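Local coordinates for protein UDP-N-acetylglucosamine 2-epimerase (Methanocaldococcus jannaschii, PDB 4NES) that interconverts UDP-N-acetylglucosamine and UDP-N-acetylmannosamine by reversible epimerisation at C-2, working as a homodimer with a two-domain GT-B fold, at residues 18-23 against 51-56; 201-206 against 282-287; 207-212 against 241-246. All blocks are in the same frame, centred on the assembly; numbering follows the deposited sequence.

Interaction 1: residues 18-23 against 51-56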
# COMPACT_ATOMS: atom_id res chain seq x y z
N PRO A 18 -22.31 -2.11 -13.91
CA PRO A 18 -23.33 -1.07 -13.68
C PRO A 18 -22.76 0.35 -13.73
O PRO A 18 -23.50 1.29 -14.06
CB PRO A 18 -23.84 -1.38 -12.27
CG PRO A 18 -23.54 -2.86 -12.08
CD PRO A 18 -22.23 -3.05 -12.78
N ILE A 19 -21.48 0.51 -13.40
CA ILE A 19 -20.83 1.81 -13.52
C ILE A 19 -20.65 2.19 -14.98
O ILE A 19 -20.93 3.34 -15.39
CB ILE A 19 -19.50 1.83 -12.75
CG1 ILE A 19 -19.81 1.83 -11.25
CG2 ILE A 19 -18.67 3.04 -13.13
CD1 ILE A 19 -18.62 1.46 -10.39
N ILE A 20 -20.24 1.22 -15.79
CA ILE A 20 -20.16 1.42 -17.23
C ILE A 20 -21.52 1.76 -17.82
O ILE A 20 -21.62 2.70 -18.64
CB ILE A 20 -19.53 0.18 -17.91
CG1 ILE A 20 -18.05 0.09 -17.49
CG2 ILE A 20 -19.70 0.23 -19.43
CD1 ILE A 20 -17.39 -1.25 -17.76
N ARG A 21 -22.58 1.07 -17.41
CA ARG A 21 -23.94 1.38 -17.89
C ARG A 21 -24.30 2.84 -17.59
O ARG A 21 -24.86 3.56 -18.43
CB ARG A 21 -24.98 0.46 -17.23
CG ARG A 21 -25.03 -0.98 -17.75
CD ARG A 21 -25.65 -1.08 -19.14
NE ARG A 21 -24.66 -0.86 -20.20
CZ ARG A 21 -23.85 -1.81 -20.66
NH1 ARG A 21 -23.92 -3.05 -20.18
NH2 ARG A 21 -22.98 -1.52 -21.62
N ALA A 22 -23.94 3.28 -16.39
CA ALA A 22 -24.22 4.65 -15.99
C ALA A 22 -23.38 5.67 -16.76
O ALA A 22 -23.90 6.70 -17.20
CB ALA A 22 -24.03 4.82 -14.50
N LEU A 23 -22.09 5.39 -16.93
CA LEU A 23 -21.21 6.27 -17.70
C LEU A 23 -21.67 6.46 -19.14
O LEU A 23 -21.49 7.54 -19.71
CB LEU A 23 -19.77 5.75 -17.69
CG LEU A 23 -19.02 5.89 -16.37
CD1 LEU A 23 -17.75 5.04 -16.38
CD2 LEU A 23 -18.68 7.36 -16.13
N LEU A 51 -22.23 -8.87 -21.02
CA LEU A 51 -22.58 -7.63 -20.34
C LEU A 51 -22.54 -6.43 -21.27
O LEU A 51 -22.73 -5.29 -20.82
CB LEU A 51 -21.70 -7.41 -19.11
CG LEU A 51 -21.85 -8.52 -18.07
CD1 LEU A 51 -20.84 -8.38 -16.95
CD2 LEU A 51 -23.26 -8.52 -17.50
N ASN A 52 -22.30 -6.69 -22.56
CA ASN A 52 -22.37 -5.64 -23.59
C ASN A 52 -21.43 -4.48 -23.26
O ASN A 52 -21.82 -3.30 -23.27
CB ASN A 52 -23.83 -5.18 -23.75
CG ASN A 52 -24.06 -4.35 -24.99
OD1 ASN A 52 -23.42 -4.55 -26.02
ND2 ASN A 52 -24.99 -3.41 -24.89
N LEU A 53 -20.18 -4.82 -22.96
CA LEU A 53 -19.18 -3.83 -22.55
C LEU A 53 -18.25 -3.50 -23.71
O LEU A 53 -17.97 -4.35 -24.55
CB LEU A 53 -18.35 -4.36 -21.37
CG LEU A 53 -19.15 -4.75 -20.13
CD1 LEU A 53 -18.21 -5.27 -19.06
CD2 LEU A 53 -19.98 -3.59 -19.59
N PRO A 54 -17.77 -2.24 -23.75
CA PRO A 54 -16.87 -1.86 -24.85
C PRO A 54 -15.49 -2.46 -24.68
O PRO A 54 -15.07 -2.81 -23.57
CB PRO A 54 -16.79 -0.34 -24.71
CG PRO A 54 -17.04 -0.08 -23.26
CD PRO A 54 -18.06 -1.12 -22.85
N ASN A 55 -14.77 -2.59 -25.79
CA ASN A 55 -13.39 -3.03 -25.75
C ASN A 55 -12.54 -2.07 -24.93
O ASN A 55 -12.69 -0.85 -25.04
CB ASN A 55 -12.79 -3.11 -27.15
CG ASN A 55 -13.62 -3.95 -28.09
OD1 ASN A 55 -14.15 -5.00 -27.71
ND2 ASN A 55 -13.74 -3.49 -29.33
N PRO A 56 -11.65 -2.62 -24.10
CA PRO A 56 -10.68 -1.76 -23.42
C PRO A 56 -9.85 -0.96 -24.43
O PRO A 56 -9.55 -1.46 -25.52
CB PRO A 56 -9.78 -2.76 -22.70
CG PRO A 56 -10.67 -3.92 -22.42
CD PRO A 56 -11.55 -4.02 -23.65
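Leu-51 O receives the shorter of two hydrogen bonds from the guanidinium of Arg-21, with NH1 at 2.6 Å. The donor lies nearly along the C=O axis and the oxygen stays close to the guanidinium plane, so this bond is well directed on both sides. The second is less regular: NH2 reaches Asn-52 O at 2.7 Å from well above that carbonyl plane, with an N-H...O angle of 151°. Two successive carbonyls thus take one N-H each from the two terminal nitrogens, which fixes the direction in which the guanidinium faces.

This is a worked example of an arginine from one helix closing the C-terminal end of another. Asn-52 has a positive phi (57°) and bonds back into the last turn of helix 45-50, a Schellman motif. The cation would be expected to suit the partial negative charge at such a helix end. Arg-21 gets there by bending at chi2 (-73°) and chi3, and the amide ND2 of Asn-52 lies over one face of its guanidinium. NH2 also forms a salt bridge with Glu-24, just past the end of helix 10-23.

Beside the polar grip, Ile-20 supplies the apolar half. Its CG2 meets Leu-53 CD2 at 3.8 Å, the two side chains crossing at about a right angle, while the same CG2 reaches Pro-54 CD at 4.0 Å. Ile-20 CD1 also leans on Leu-53 CD2, at 3.9 Å.

The contact fastens helix 10-23 to the loop that leads from helix 45-50 into strand 58-59. Ile-20 and Pro-54 both also touch Trp-30 of strand 30-34, Leu-53 packs back on Ile-13 and Ser-17, and helix 353-363 covers Ile-19 and Ala-22.

Interaction 2: residues 201-206 against 282-287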
# COMPACT_ATOMS: atom_id res chain seq x y z
N TYR A 201 -29.99 -29.61 -6.45
CA TYR A 201 -28.54 -29.66 -6.44
C TYR A 201 -27.95 -28.60 -5.52
O TYR A 201 -28.63 -27.63 -5.17
CB TYR A 201 -27.96 -29.48 -7.85
CG TYR A 201 -28.28 -28.13 -8.47
CD1 TYR A 201 -29.44 -27.95 -9.22
CD2 TYR A 201 -27.43 -27.04 -8.31
CE1 TYR A 201 -29.74 -26.73 -9.80
CE2 TYR A 201 -27.73 -25.81 -8.88
CZ TYR A 201 -28.89 -25.66 -9.62
OH TYR A 201 -29.22 -24.46 -10.21
N PHE A 202 -26.71 -28.80 -5.10
CA PHE A 202 -25.95 -27.77 -4.42
C PHE A 202 -24.95 -27.22 -5.43
O PHE A 202 -24.40 -27.98 -6.23
CB PHE A 202 -25.16 -28.31 -3.22
CG PHE A 202 -26.02 -28.85 -2.10
CD1 PHE A 202 -27.39 -28.64 -2.06
CD2 PHE A 202 -25.42 -29.55 -1.05
CE1 PHE A 202 -28.16 -29.14 -1.02
CE2 PHE A 202 -26.18 -30.04 0.00
CZ PHE A 202 -27.54 -29.84 0.02
N LEU A 203 -24.74 -25.91 -5.41
CA LEU A 203 -23.77 -25.27 -6.29
C LEU A 203 -22.49 -24.95 -5.52
O LEU A 203 -22.55 -24.35 -4.45
CB LEU A 203 -24.37 -23.99 -6.87
CG LEU A 203 -23.53 -23.20 -7.87
CD1 LEU A 203 -23.29 -23.97 -9.16
CD2 LEU A 203 -24.20 -21.87 -8.16
N LEU A 204 -21.34 -25.33 -6.07
CA LEU A 204 -20.07 -25.13 -5.41
C LEU A 204 -19.09 -24.32 -6.25
O LEU A 204 -18.92 -24.59 -7.44
CB LEU A 204 -19.44 -26.49 -5.09
CG LEU A 204 -18.01 -26.54 -4.54
CD1 LEU A 204 -17.92 -25.94 -3.15
CD2 LEU A 204 -17.50 -27.98 -4.55
N THR A 205 -18.45 -23.32 -5.64
CA THR A 205 -17.24 -22.72 -6.21
C THR A 205 -16.20 -22.60 -5.11
O THR A 205 -16.54 -22.41 -3.95
CB THR A 205 -17.46 -21.32 -6.86
OG1 THR A 205 -17.61 -20.31 -5.86
CG2 THR A 205 -18.65 -21.32 -7.83
N LEU A 206 -14.92 -22.73 -5.46
CA LEU A 206 -13.85 -22.70 -4.48
C LEU A 206 -12.59 -22.22 -5.16
O LEU A 206 -12.11 -22.87 -6.09
CB LEU A 206 -13.61 -24.11 -3.91
CG LEU A 206 -12.69 -24.17 -2.69
CD1 LEU A 206 -13.48 -23.79 -1.45
CD2 LEU A 206 -12.09 -25.56 -2.52
N GLU A 282 -30.45 -25.48 -4.51
CA GLU A 282 -31.09 -25.66 -3.21
C GLU A 282 -30.25 -24.97 -2.14
O GLU A 282 -30.78 -24.42 -1.18
CB GLU A 282 -31.29 -27.14 -2.88
CG GLU A 282 -32.02 -27.36 -1.56
CD GLU A 282 -32.33 -28.82 -1.29
OE1 GLU A 282 -31.66 -29.69 -1.88
OE2 GLU A 282 -33.24 -29.09 -0.48
N LEU A 283 -28.94 -25.02 -2.32
CA LEU A 283 -28.06 -24.22 -1.48
C LEU A 283 -26.73 -24.00 -2.20
O LEU A 283 -26.40 -24.70 -3.16
CB LEU A 283 -27.93 -24.83 -0.08
CG LEU A 283 -26.84 -25.77 0.38
CD1 LEU A 283 -25.68 -24.94 0.83
CD2 LEU A 283 -27.33 -26.65 1.53
N ILE A 284 -26.02 -22.96 -1.79
CA ILE A 284 -24.76 -22.58 -2.42
C ILE A 284 -23.60 -22.77 -1.44
O ILE A 284 -23.70 -22.38 -0.28
CB ILE A 284 -24.83 -21.12 -2.93
CG1 ILE A 284 -25.79 -21.02 -4.12
CG2 ILE A 284 -23.45 -20.61 -3.29
CD1 ILE A 284 -26.25 -19.61 -4.45
N LEU A 285 -22.53 -23.42 -1.89
CA LEU A 285 -21.33 -23.64 -1.08
C LEU A 285 -20.20 -22.91 -1.76
O LEU A 285 -19.93 -23.14 -2.94
CB LEU A 285 -20.98 -25.12 -1.05
CG LEU A 285 -22.10 -26.10 -0.73
CD1 LEU A 285 -21.71 -27.53 -1.11
CD2 LEU A 285 -22.40 -26.01 0.73
N THR A 286 -19.52 -22.01 -1.05
CA THR A 286 -18.55 -21.18 -1.74
C THR A 286 -17.48 -20.61 -0.82
O THR A 286 -17.66 -20.52 0.40
CB THR A 286 -19.27 -20.02 -2.46
OG1 THR A 286 -18.41 -19.42 -3.44
CG2 THR A 286 -19.73 -18.95 -1.47
N ASP A 287 -16.38 -20.19 -1.44
CA ASP A 287 -15.47 -19.27 -0.76
C ASP A 287 -15.29 -17.96 -1.54
O ASP A 287 -14.39 -17.18 -1.25
CB ASP A 287 -14.12 -19.92 -0.40
CG ASP A 287 -13.27 -20.25 -1.62
OD1 ASP A 287 -13.67 -19.94 -2.75
OD2 ASP A 287 -12.16 -20.80 -1.43
O HOH W 1 -15.07 -19.45 -5.12
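Phe-202 and Leu-283 form the apolar centre of two neighbouring parallel strands in the six-stranded, Rossmann-like sheet of this GT-B protein. Leu-283 CD2 sits over one ring face in a CH-pi contact, 3.8 Å from the centroid and displaced toward CZ. On the same side of the sheet, Leu-285 CD1 approaches Phe-202 CB, and Leu-204 CD1 lies 3.8 Å from Leu-285 CB; helix 215-232 covers this layer through Ile-225 and Ile-228.

Between the strands, Leu-203 is the central backbone partner: its N-H goes to Leu-283 O, and its O takes the almost straight bond from Leu-285 N (2.7 Å). Leu-285 O then accepts from Thr-205 N.

Polar groups gather at both ends. At the N-terminal end, Glu-282 OE1 lies at the ring edge of Phe-202 and is engaged in a salt bridge with Lys-234. At the C-terminal end, near the bound UDP, the carboxylate of Asp-287 accepts from His-207 N through OD1 and from Arg-208 N and Asn-211 ND2 through OD2, consistent with positioning the probable active-site loop. Thr-286 OG1 donates to Thr-205 OG1 at 2.7 Å, and a water joins Thr-205 OG1 to Asp-287 OD1, 2.8 Å from each.

Interaction 3: residues 207-212 against 241-246. With UD1 (uridine-diphosphate-N-acetylglucosamine), chain B; UDP (uridine-5'-diphosphate), chain C.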
# COMPACT_ATOMS: atom_id res chain seq x y z
N HIS A 207 -12.01 -21.11 -4.69
CA HIS A 207 -10.76 -20.62 -5.28
C HIS A 207 -9.87 -19.73 -4.40
O HIS A 207 -8.85 -19.25 -4.89
CB HIS A 207 -11.03 -19.89 -6.62
CG HIS A 207 -11.57 -18.50 -6.47
ND1 HIS A 207 -12.91 -18.23 -6.33
CD2 HIS A 207 -10.94 -17.30 -6.45
CE1 HIS A 207 -13.09 -16.92 -6.23
NE2 HIS A 207 -11.91 -16.33 -6.30
N ARG A 208 -10.24 -19.49 -3.15
CA ARG A 208 -9.39 -18.66 -2.28
C ARG A 208 -8.01 -19.28 -2.21
O ARG A 208 -7.88 -20.50 -2.05
CB ARG A 208 -9.95 -18.55 -0.86
CG ARG A 208 -11.26 -17.78 -0.72
CD ARG A 208 -11.07 -16.29 -0.46
NE ARG A 208 -10.48 -15.56 -1.58
CZ ARG A 208 -11.15 -15.16 -2.66
NH1 ARG A 208 -12.44 -15.45 -2.81
NH2 ARG A 208 -10.50 -14.48 -3.60
N ALA A 209 -6.97 -18.45 -2.29
CA ALA A 209 -5.60 -18.94 -2.23
C ALA A 209 -5.37 -19.78 -0.97
O ALA A 209 -4.75 -20.85 -1.02
CB ALA A 209 -4.61 -17.78 -2.27
N GLU A 210 -5.91 -19.32 0.15
CA GLU A 210 -5.67 -19.99 1.43
C GLU A 210 -6.36 -21.35 1.52
O GLU A 210 -6.02 -22.17 2.38
CB GLU A 210 -6.09 -19.08 2.60
CG GLU A 210 -7.53 -18.58 2.52
CD GLU A 210 -7.70 -17.25 1.78
OE1 GLU A 210 -6.84 -16.87 0.95
OE2 GLU A 210 -8.71 -16.58 2.04
N ASN A 211 -7.31 -21.61 0.63
CA ASN A 211 -8.02 -22.89 0.60
C ASN A 211 -7.49 -23.87 -0.42
O ASN A 211 -7.51 -25.08 -0.20
CB ASN A 211 -9.51 -22.68 0.29
CG ASN A 211 -10.32 -22.28 1.51
OD1 ASN A 211 -9.95 -22.57 2.64
ND2 ASN A 211 -11.44 -21.61 1.27
N VAL A 212 -7.04 -23.37 -1.57
CA VAL A 212 -6.70 -24.28 -2.66
C VAL A 212 -5.20 -24.44 -2.86
O VAL A 212 -4.76 -25.39 -3.49
CB VAL A 212 -7.39 -23.88 -4.00
CG1 VAL A 212 -8.91 -23.71 -3.81
CG2 VAL A 212 -6.78 -22.60 -4.57
N HIS A 241 -12.66 -22.96 -10.89
CA HIS A 241 -11.76 -21.87 -11.24
C HIS A 241 -10.45 -22.47 -11.74
O HIS A 241 -10.03 -23.51 -11.25
CB HIS A 241 -11.51 -21.07 -9.96
CG HIS A 241 -10.77 -19.77 -10.16
ND1 HIS A 241 -9.44 -19.71 -10.49
CD2 HIS A 241 -11.18 -18.49 -9.99
CE1 HIS A 241 -9.06 -18.45 -10.56
NE2 HIS A 241 -10.09 -17.68 -10.25
N PRO A 242 -9.80 -21.82 -12.72
CA PRO A 242 -8.57 -22.42 -13.25
C PRO A 242 -7.43 -22.56 -12.22
O PRO A 242 -6.65 -23.50 -12.34
CB PRO A 242 -8.17 -21.47 -14.38
CG PRO A 242 -8.90 -20.18 -14.09
CD PRO A 242 -10.21 -20.62 -13.47
N ARG A 243 -7.34 -21.67 -11.24
CA ARG A 243 -6.37 -21.85 -10.17
C ARG A 243 -6.64 -23.17 -9.46
O ARG A 243 -5.73 -23.97 -9.20
CB ARG A 243 -6.48 -20.72 -9.16
CG ARG A 243 -5.38 -20.70 -8.12
CD ARG A 243 -5.76 -19.86 -6.91
NE ARG A 243 -4.59 -19.60 -6.07
CZ ARG A 243 -3.88 -18.48 -6.11
NH1 ARG A 243 -4.21 -17.48 -6.92
NH2 ARG A 243 -2.82 -18.35 -5.32
N THR A 244 -7.90 -23.41 -9.15
CA THR A 244 -8.31 -24.58 -8.39
C THR A 244 -8.11 -25.87 -9.17
O THR A 244 -7.69 -26.88 -8.60
CB THR A 244 -9.76 -24.42 -7.95
OG1 THR A 244 -9.88 -23.15 -7.29
CG2 THR A 244 -10.18 -25.55 -7.02
N LYS A 245 -8.39 -25.84 -10.47
CA LYS A 245 -8.13 -27.01 -11.31
C LYS A 245 -6.65 -27.37 -11.27
O LYS A 245 -6.28 -28.54 -11.13
CB LYS A 245 -8.58 -26.74 -12.75
CG LYS A 245 -8.48 -27.96 -13.65
CD LYS A 245 -9.13 -27.71 -15.00
CE LYS A 245 -9.22 -29.00 -15.80
NZ LYS A 245 -9.97 -28.82 -17.08
N LYS A 246 -5.80 -26.34 -11.36
CA LYS A 246 -4.35 -26.54 -11.39
C LYS A 246 -3.88 -27.13 -10.07
O LYS A 246 -3.07 -28.06 -10.05
CB LYS A 246 -3.65 -25.21 -11.68
CG LYS A 246 -2.13 -25.27 -11.57
CD LYS A 246 -1.50 -23.94 -11.94
CE LYS A 246 -1.78 -22.89 -10.89
NZ LYS A 246 -1.12 -21.60 -11.26
C1' UD1 B . -7.69 -13.41 -8.49
C2' UD1 B . -7.76 -12.50 -7.31
C3' UD1 B . -8.85 -12.86 -6.42
C4' UD1 B . -10.14 -12.97 -7.10
C5' UD1 B . -10.03 -13.83 -8.32
C6' UD1 B . -11.26 -13.81 -9.15
C7' UD1 B . -5.48 -11.56 -6.61
C8' UD1 B . -4.25 -11.76 -5.78
N2' UD1 B . -6.49 -12.58 -6.54
O1' UD1 B . -7.42 -14.70 -8.05
O3' UD1 B . -8.93 -11.89 -5.36
O4' UD1 B . -11.13 -13.51 -6.22
O5' UD1 B . -8.98 -13.38 -9.17
O6' UD1 B . -11.52 -14.99 -9.82
O7' UD1 B . -5.60 -10.56 -7.33
N1 UD1 B . -5.61 -18.57 -14.44
C2 UD1 B . -5.93 -18.98 -15.67
N3 UD1 B . -6.57 -18.17 -16.51
C4 UD1 B . -6.89 -16.92 -16.15
C5 UD1 B . -6.58 -16.46 -14.88
C6 UD1 B . -5.93 -17.32 -14.02
O2 UD1 B . -5.66 -20.11 -16.03
O4 UD1 B . -7.55 -16.10 -17.03
C1B UD1 B . -4.92 -19.46 -13.48
C2B UD1 B . -3.45 -19.48 -13.61
O2' UD1 B . -2.97 -20.77 -13.33
C3B UD1 B . -3.02 -18.56 -12.58
C4B UD1 B . -3.99 -18.83 -11.50
O4B UD1 B . -5.22 -19.10 -12.13
O3B UD1 B . -1.68 -18.73 -12.17
C5B UD1 B . -4.15 -17.68 -10.57
O5B UD1 B . -4.44 -16.45 -11.19
PA UD1 B . -4.38 -15.13 -10.37
O1A UD1 B . -3.00 -14.96 -9.84
O2A UD1 B . -4.80 -14.01 -11.26
O3A UD1 B . -5.31 -15.28 -9.12
PB UD1 B . -6.81 -15.80 -9.01
O1B UD1 B . -6.80 -17.08 -8.25
O2B UD1 B . -7.49 -15.81 -10.36
N1 UDP C . -19.26 -16.20 -11.72
C2 UDP C . -19.57 -16.44 -13.02
N3 UDP C . -19.37 -17.67 -13.53
C4 UDP C . -18.87 -18.70 -12.81
C5 UDP C . -18.54 -18.48 -11.46
C6 UDP C . -18.74 -17.20 -10.95
O2 UDP C . -20.03 -15.55 -13.73
O4 UDP C . -18.68 -19.94 -13.39
C1' UDP C . -19.41 -14.87 -11.11
C2' UDP C . -20.28 -14.73 -9.97
O2' UDP C . -21.62 -14.67 -10.38
C3' UDP C . -19.77 -13.52 -9.31
C4' UDP C . -18.36 -13.49 -9.66
O4' UDP C . -18.13 -14.53 -10.58
O3' UDP C . -20.38 -12.34 -9.74
C5' UDP C . -17.45 -13.74 -8.50
O5' UDP C . -16.10 -13.83 -8.90
PA UDP C . -15.05 -14.75 -8.16
O1A UDP C . -14.12 -15.32 -9.20
O2A UDP C . -15.79 -15.82 -7.38
O3A UDP C . -14.17 -13.84 -7.22
PB UDP C . -14.41 -13.12 -5.84
O1B UDP C . -15.82 -12.53 -5.80
O2B UDP C . -14.17 -14.11 -4.73
O3B UDP C . -13.35 -12.05 -5.85
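His-241 lays its ring beside that of His-207, the planes only 10° apart but slid so that they barely overlap, with centroids 4.6 Å from each other. His-241 CD2 sits over the His-207 face, 3.5 Å from CG. Its ND1 accepts from Arg-243 N at 3.0 Å, the N-cap bond of helix 242-250, which fixes the ring and turns NE2 to the sugar hydroxyl O6' of UDP-GlcNAc, 3.1 Å away. His-207, the active-site residue by similarity, gives a nearly straight bond (171°) from NE2 to O4' of the same sugar at 2.9 Å. Arg-208 spans both ligands, bonding O4' through NH2 and UDP O2B through NH1.

Pro-242 follows with CB and CG against the uracil of UDP-GlcNAc. Arg-243 runs extended from CG to NE, past Val-212 CG2; NH1 holds phosphate oxygen O1B at 2.9 Å, NH2 pairs with Asp-213, and Ala-209 CB lies over the guanidinium face. Thr-244 OG1 is hydrogen-bonded to Leu-206 O and lies against His-207 CA, and Lys-246 NZ binds ribose O2' at 2.9 Å.

The UDP-GlcNAc site, probably the regulatory one as in bacterial relatives, is linked to the UDP site through Arg-208. Helices 209-212 and 242-250 both begin just after the C-terminal ends of the adjacent strands 201-205 and 235-239, facing the interdomain cleft.

In the fold
Interactions 2 and 3 belong to one structural unit: strand 201-205 leads straight into the loop and helix of 207-212, and interaction 3 is nested within the chain loop that interaction 2 closes. Interaction 2 is buried sheet, built on backbone bonds and apolar side chains, with a polar C-terminal edge; interaction 3 lies at the tips of that sheet, where side chains that pack on each other also reach two nucleotides, with no hydrogen bond across the segments. Interaction 1 stands apart, its centre about 28 Å from either centre, in the seven-stranded half of the molecule. Partly buried, it joins a helix to a loop with an arginine on main-chain carbonyls, away from the annotated sites.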